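Local coordinates for inclusion membrane protein A (Chlamydia trachomatis, PDB 6E7E), which probably drives homotypic fusion of chlamydial inclusions as a SNARE-like membrane protein, of which this chain is the soluble domain, at residues A[79-84]-A[154-159]; A[9-14]-A[91-96]. The protein carries 2 engineered substitutions. All blocks are in the same frame, centred on the assembly; numbering follows the deposited sequence.

Interaction 1: residues A[79-84]-A[154-159]; sequences EEMRKL and SQIALQ
Met81 and Leu84 lean on Ile156 and Gln159 where the short, weakly bonded helix 79-82 meets the long helix 125-165 of this all-helical bundle, the soluble domain of IncA. Van der Waals packing sets them against Ile156 and the aliphatic parts of two glutamines. Leu84 CD1 rests 3.8 Å from Ile156 CG1, while its other methyl, CD2, lies against Gln155 CB, with Gln155 OE1 also near. Met81 and Gln159 pass alongside each other running opposite ways; bends at chi2 and chi3 (70° and 78°) bring SD and then CE of the methionine round against CG and CB of Gln159, CE 3.6 Å from CG. Leu70 and Glu73 of helix 65-73 close in on this cluster. No direct hydrogen bond joins 79-84 to 154-159; the polar link is through water. Water 1 donates to Gln159 OE1 at 2.8 Å and, over a longer 3.3 Å, to Glu80 OE2. Gln159 NE2 is hydrogen-bonded to Glu163 one turn on, so both ends of the amide have partners. Within 79-84, Lys83 NZ forms a salt bridge with Glu80 OE1 on its syn side. Glu80 crosses Gln159 at about a right angle, its carboxylate turned 45° from the amide plane and its CG 3.5 Å from Gln159 NE2.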
loop_
_atom_site.group_PDB
_atom_site.type_symbol
_atom_site.label_atom_id
_atom_site.label_comp_id
_atom_site.label_asym_id
_atom_site.label_seq_id
_atom_site.Cartn_x
_atom_site.Cartn_y
_atom_site.Cartn_z
ATOM N N GLU A 79 -5.231 4.740 -28.309
ATOM C CA GLU A 79 -5.895 5.960 -27.795
ATOM C C GLU A 79 -6.989 5.587 -26.781
ATOM O O GLU A 79 -7.167 6.249 -25.749
ATOM C CB GLU A 79 -6.429 6.749 -28.984
ATOM C CG GLU A 79 -6.716 8.188 -28.669
ATOM C CD GLU A 79 -6.819 9.162 -29.831
ATOM O OE1 GLU A 79 -6.449 8.832 -31.033
ATOM O OE2 GLU A 79 -7.282 10.275 -29.530
ATOM N N GLU A 80 -7.696 4.503 -27.029
ATOM C CA GLU A 80 -8.783 4.097 -26.114
ATOM C C GLU A 80 -8.213 3.693 -24.744
ATOM O O GLU A 80 -8.775 4.057 -23.705
ATOM C CB GLU A 80 -9.550 2.935 -26.724
ATOM C CG GLU A 80 -10.789 2.619 -25.942
ATOM C CD GLU A 80 -11.883 3.675 -25.981
ATOM O OE1 GLU A 80 -11.832 4.564 -26.868
ATOM O OE2 GLU A 80 -12.756 3.624 -25.102
ATOM N N MET A 81 -7.157 2.906 -24.758
ATOM C CA MET A 81 -6.525 2.498 -23.497
ATOM C C MET A 81 -6.050 3.733 -22.729
ATOM O O MET A 81 -6.150 3.754 -21.497
ATOM C CB MET A 81 -5.367 1.554 -23.801
ATOM C CG MET A 81 -4.714 1.011 -22.565
ATOM S SD MET A 81 -5.708 -0.174 -21.622
ATOM C CE MET A 81 -5.456 -1.632 -22.637
ATOM N N ARG A 82 -5.517 4.718 -23.431
ATOM C CA ARG A 82 -4.977 5.902 -22.741
ATOM C C ARG A 82 -6.077 6.736 -22.081
ATOM O O ARG A 82 -5.736 7.548 -21.206
ATOM C CB ARG A 82 -4.131 6.747 -23.692
ATOM C CG ARG A 82 -2.805 6.085 -24.046
ATOM C CD ARG A 82 -1.867 7.020 -24.740
ATOM N NE ARG A 82 -2.373 7.541 -25.987
ATOM C CZ ARG A 82 -2.198 6.978 -27.179
ATOM N NH1 ARG A 82 -1.518 5.850 -27.318
ATOM N NH2 ARG A 82 -2.635 7.610 -28.245
ATOM N N LYS A 83 -7.352 6.506 -22.367
ATOM C CA LYS A 83 -8.413 7.175 -21.583
ATOM C C LYS A 83 -8.344 6.766 -20.107
ATOM O O LYS A 83 -8.885 7.480 -19.278
ATOM C CB LYS A 83 -9.779 6.895 -22.183
ATOM C CG LYS A 83 -9.923 7.439 -23.589
ATOM C CD LYS A 83 -11.262 7.188 -24.198
ATOM C CE LYS A 83 -11.309 7.604 -25.655
ATOM N NZ LYS A 83 -12.626 7.310 -26.268
ATOM N N LEU A 84 -7.753 5.623 -19.793
ATOM C CA LEU A 84 -7.662 5.166 -18.384
ATOM C C LEU A 84 -6.617 5.958 -17.606
ATOM O O LEU A 84 -6.585 5.819 -16.375
ATOM C CB LEU A 84 -7.396 3.670 -18.339
ATOM C CG LEU A 84 -8.538 2.828 -18.904
ATOM C CD1 LEU A 84 -8.200 1.357 -18.888
ATOM C CD2 LEU A 84 -9.862 3.050 -18.178
ATOM N N SER A 154 -9.818 -3.970 -13.416
ATOM C CA SER A 154 -10.983 -4.482 -14.156
ATOM C C SER A 154 -11.050 -3.804 -15.521
ATOM O O SER A 154 -11.330 -4.449 -16.558
ATOM C CB SER A 154 -12.269 -4.243 -13.403
ATOM O OG SER A 154 -12.323 -4.994 -12.187
ATOM N N GLN A 155 -10.875 -2.501 -15.547
ATOM C CA GLN A 155 -10.985 -1.717 -16.790
ATOM C C GLN A 155 -9.885 -2.090 -17.786
ATOM O O GLN A 155 -10.150 -2.223 -18.996
ATOM C CB GLN A 155 -10.956 -0.236 -16.467
ATOM C CG GLN A 155 -12.149 0.230 -15.667
ATOM C CD GLN A 155 -11.917 1.567 -15.022
ATOM O OE1 GLN A 155 -10.788 1.904 -14.627
ATOM N NE2 GLN A 155 -13.023 2.278 -14.814
ATOM N N ILE A 156 -8.660 -2.161 -17.304
ATOM C CA ILE A 156 -7.527 -2.531 -18.175
ATOM C C ILE A 156 -7.742 -3.941 -18.706
ATOM O O ILE A 156 -7.472 -4.170 -19.890
ATOM C CB ILE A 156 -6.198 -2.441 -17.405
ATOM C CG1 ILE A 156 -5.908 -1.011 -16.983
ATOM C CG2 ILE A 156 -5.068 -3.032 -18.223
ATOM C CD1 ILE A 156 -4.824 -0.917 -15.974
ATOM N N ALA A 157 -8.124 -4.885 -17.848
ATOM C CA ALA A 157 -8.240 -6.284 -18.282
ATOM C C ALA A 157 -9.255 -6.349 -19.426
ATOM O O ALA A 157 -9.016 -7.054 -20.408
ATOM C CB ALA A 157 -8.655 -7.175 -17.141
ATOM N N LEU A 158 -10.385 -5.673 -19.284
ATOM C CA LEU A 158 -11.432 -5.739 -20.312
ATOM C C LEU A 158 -10.914 -5.110 -21.612
ATOM O O LEU A 158 -11.119 -5.681 -22.701
ATOM C CB LEU A 158 -12.701 -5.052 -19.809
ATOM C CG LEU A 158 -13.869 -5.144 -20.778
ATOM C CD1 LEU A 158 -14.290 -6.577 -20.977
ATOM C CD2 LEU A 158 -15.026 -4.305 -20.267
ATOM N N GLN A 159 -10.287 -3.943 -21.527
ATOM C CA GLN A 159 -9.802 -3.264 -22.730
ATOM C C GLN A 159 -8.704 -4.073 -23.409
ATOM O O GLN A 159 -8.673 -4.164 -24.641
ATOM C CB GLN A 159 -9.367 -1.849 -22.402
ATOM C CG GLN A 159 -8.919 -1.042 -23.606
ATOM C CD GLN A 159 -10.011 -0.805 -24.627
ATOM O OE1 GLN A 159 -11.206 -0.750 -24.309
ATOM N NE2 GLN A 159 -9.621 -0.627 -25.880
HETATM O O HOH W 1 -13.481 0.433 -25.341
#

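Interaction 2: residues A[9-14]-A[91-96]; sequences QDLQRE and ADLKGS
Leu93 reaches from its helix toward Leu11 and Glu14 in the packing half of the contact. Its CD2 methyl sits 3.8 Å from Leu11 CD1, the two leucines crossing at about a right angle, and 3.7 Å from Glu14 CB. Lys94 also crosses Glu14 at about a right angle; the bend at chi2 (-48°) sets CD of Glu14 3.7 Å from CG of Lys94. Phe67 of helix 65-73 touches both leucines, and Leu145 of helix 125-165 also reaches Leu93. Here helices 4-38 and 87-107 run nearly parallel in the bundle, their local axes 10.2 Å apart at 19°. The polar half begins with water 3, which donates to Glu14 OE1 and to the backbone O of Lys94. At the far end of the lysine, NZ makes a long salt bridge of 3.8 Å to Asp10 OD2. Water 2 supplements it by accepting from Lys94 NZ and donating to Asp10 OD1. Arg13 NH1 and Lys94 NZ are 5.0 Å apart, a repulsion the negative charge of Asp10 probably offsets. In a salt bridge within 9-14, Arg13 NH1 meets Asp10 OD1 at 2.9 Å, close to the guanidinium plane, on the anti side and 31° out of the carboxylate plane.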
loop_
_atom_site.group_PDB
_atom_site.type_symbol
_atom_site.label_atom_id
_atom_site.label_comp_id
_atom_site.label_asym_id
_atom_site.label_seq_id
_atom_site.Cartn_x
_atom_site.Cartn_y
_atom_site.Cartn_z
ATOM N N GLN A 9 4.202 10.075 -16.784
ATOM C CA GLN A 9 5.371 10.395 -15.932
ATOM C C GLN A 9 4.936 10.530 -14.470
ATOM O O GLN A 9 5.684 10.079 -13.571
ATOM C CB GLN A 9 6.051 11.645 -16.442
ATOM C CG GLN A 9 6.747 11.405 -17.757
ATOM C CD GLN A 9 7.132 12.656 -18.499
ATOM O OE1 GLN A 9 6.789 13.804 -18.167
ATOM N NE2 GLN A 9 7.893 12.409 -19.531
ATOM N N ASP A 10 3.776 11.108 -14.199
ATOM C CA ASP A 10 3.263 11.195 -12.805
ATOM C C ASP A 10 3.027 9.798 -12.257
ATOM O O ASP A 10 3.388 9.507 -11.129
ATOM C CB ASP A 10 1.945 11.964 -12.772
ATOM C CG ASP A 10 2.036 13.444 -12.995
ATOM O OD1 ASP A 10 3.129 13.973 -12.836
ATOM O OD2 ASP A 10 0.987 14.026 -13.361
ATOM N N LEU A 11 2.409 8.958 -13.065
ATOM C CA LEU A 11 2.131 7.591 -12.610
ATOM C C LEU A 11 3.435 6.827 -12.406
ATOM O O LEU A 11 3.524 6.031 -11.468
ATOM C CB LEU A 11 1.212 6.898 -13.595
ATOM C CG LEU A 11 0.735 5.527 -13.155
ATOM C CD1 LEU A 11 -0.054 5.573 -11.839
ATOM C CD2 LEU A 11 -0.089 4.897 -14.246
ATOM N N GLN A 12 4.411 7.016 -13.270
ATOM C CA GLN A 12 5.708 6.340 -13.118
ATOM C C GLN A 12 6.291 6.661 -11.741
ATOM O O GLN A 12 6.770 5.771 -11.031
ATOM C CB GLN A 12 6.621 6.795 -14.221
ATOM C CG GLN A 12 8.019 6.233 -14.186
ATOM C CD GLN A 12 8.870 6.872 -15.259
ATOM O OE1 GLN A 12 8.815 8.071 -15.526
ATOM N NE2 GLN A 12 9.660 6.045 -15.910
ATOM N N ARG A 13 6.235 7.931 -11.378
ATOM C CA ARG A 13 6.761 8.369 -10.070
ATOM C C ARG A 13 5.970 7.720 -8.940
ATOM O O ARG A 13 6.562 7.212 -7.973
ATOM C CB ARG A 13 6.649 9.892 -10.004
ATOM C CG ARG A 13 7.044 10.564 -8.699
ATOM C CD ARG A 13 6.605 12.050 -8.683
ATOM N NE ARG A 13 7.067 12.767 -9.873
ATOM C CZ ARG A 13 6.329 13.347 -10.832
ATOM N NH1 ARG A 13 5.010 13.437 -10.746
ATOM N NH2 ARG A 13 6.942 13.871 -11.888
ATOM N N GLU A 14 4.649 7.745 -9.014
ATOM C CA GLU A 14 3.856 7.196 -7.903
ATOM C C GLU A 14 3.991 5.681 -7.827
ATOM O O GLU A 14 4.012 5.160 -6.716
ATOM C CB GLU A 14 2.403 7.623 -8.046
ATOM C CG GLU A 14 2.188 9.125 -7.981
ATOM C CD GLU A 14 2.891 9.826 -6.827
ATOM O OE1 GLU A 14 2.706 9.401 -5.693
ATOM O OE2 GLU A 14 3.636 10.792 -7.064
ATOM N N ALA A 91 -4.029 12.126 -9.447
ATOM C CA ALA A 91 -3.844 13.129 -8.374
ATOM C C ALA A 91 -4.272 12.519 -7.027
ATOM O O ALA A 91 -3.596 12.738 -6.013
ATOM C CB ALA A 91 -4.604 14.385 -8.701
ATOM N N ASP A 92 -5.362 11.763 -7.013
ATOM C CA ASP A 92 -5.844 11.082 -5.784
ATOM C C ASP A 92 -4.767 10.098 -5.295
ATOM O O ASP A 92 -4.463 10.041 -4.090
ATOM C CB ASP A 92 -7.157 10.358 -6.064
ATOM C CG ASP A 92 -7.964 9.955 -4.851
ATOM O OD1 ASP A 92 -7.576 10.334 -3.723
ATOM O OD2 ASP A 92 -9.011 9.281 -5.067
ATOM N N LEU A 93 -4.172 9.344 -6.206
ATOM C CA LEU A 93 -3.108 8.384 -5.862
ATOM C C LEU A 93 -1.965 9.107 -5.170
ATOM O O LEU A 93 -1.385 8.566 -4.217
ATOM C CB LEU A 93 -2.626 7.689 -7.129
ATOM C CG LEU A 93 -1.463 6.733 -6.923
ATOM C CD1 LEU A 93 -1.838 5.585 -6.000
ATOM C CD2 LEU A 93 -0.985 6.216 -8.253
ATOM N N LYS A 94 -1.625 10.287 -5.629
ATOM C CA LYS A 94 -0.494 11.031 -5.038
ATOM C C LYS A 94 -0.748 11.232 -3.537
ATOM O O LYS A 94 0.194 11.179 -2.731
ATOM C CB LYS A 94 -0.371 12.379 -5.723
ATOM C CG LYS A 94 0.211 12.345 -7.111
ATOM C CD LYS A 94 0.445 13.723 -7.654
ATOM C CE LYS A 94 0.865 13.717 -9.101
ATOM N NZ LYS A 94 0.348 14.929 -9.766
ATOM N N GLY A 95 -1.977 11.520 -3.149
ATOM C CA GLY A 95 -2.374 11.692 -1.726
ATOM C C GLY A 95 -2.211 10.378 -0.955
ATOM O O GLY A 95 -1.726 10.365 0.183
ATOM N N SER A 96 -2.653 9.270 -1.539
ATOM C CA SER A 96 -2.516 7.945 -0.903
ATOM C C SER A 96 -1.048 7.632 -0.659
ATOM O O SER A 96 -0.702 7.147 0.426
ATOM C CB SER A 96 -3.130 6.884 -1.762
ATOM O OG SER A 96 -4.539 6.886 -1.737
HETATM O O HOH W 2 2.484 15.861 -10.828
HETATM O O HOH W 3 2.802 11.209 -3.637
#

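How the interactions relate
Both contacts are partly buried and join helices far apart in sequence, but they hold different elements: interaction 1 sets helix 79-82 against helix 125-165, interaction 2 pairs helices 4-38 and 87-107. Helix 65-73 borders both, with Leu70 touching residues of each. Interaction 1 lies farther out, its centre about 23 Å from that of the chain against about 13 Å for interaction 2, and about 18 Å separates the two contact centres. The outer contact packs Met81, Leu84 and Ile156 with the glutamine chains and is linked by one water, its salt bridge staying within 79-84. The inner one combines leucine packing with a salt-bridge network whose link between the helices is long, and two bridging waters.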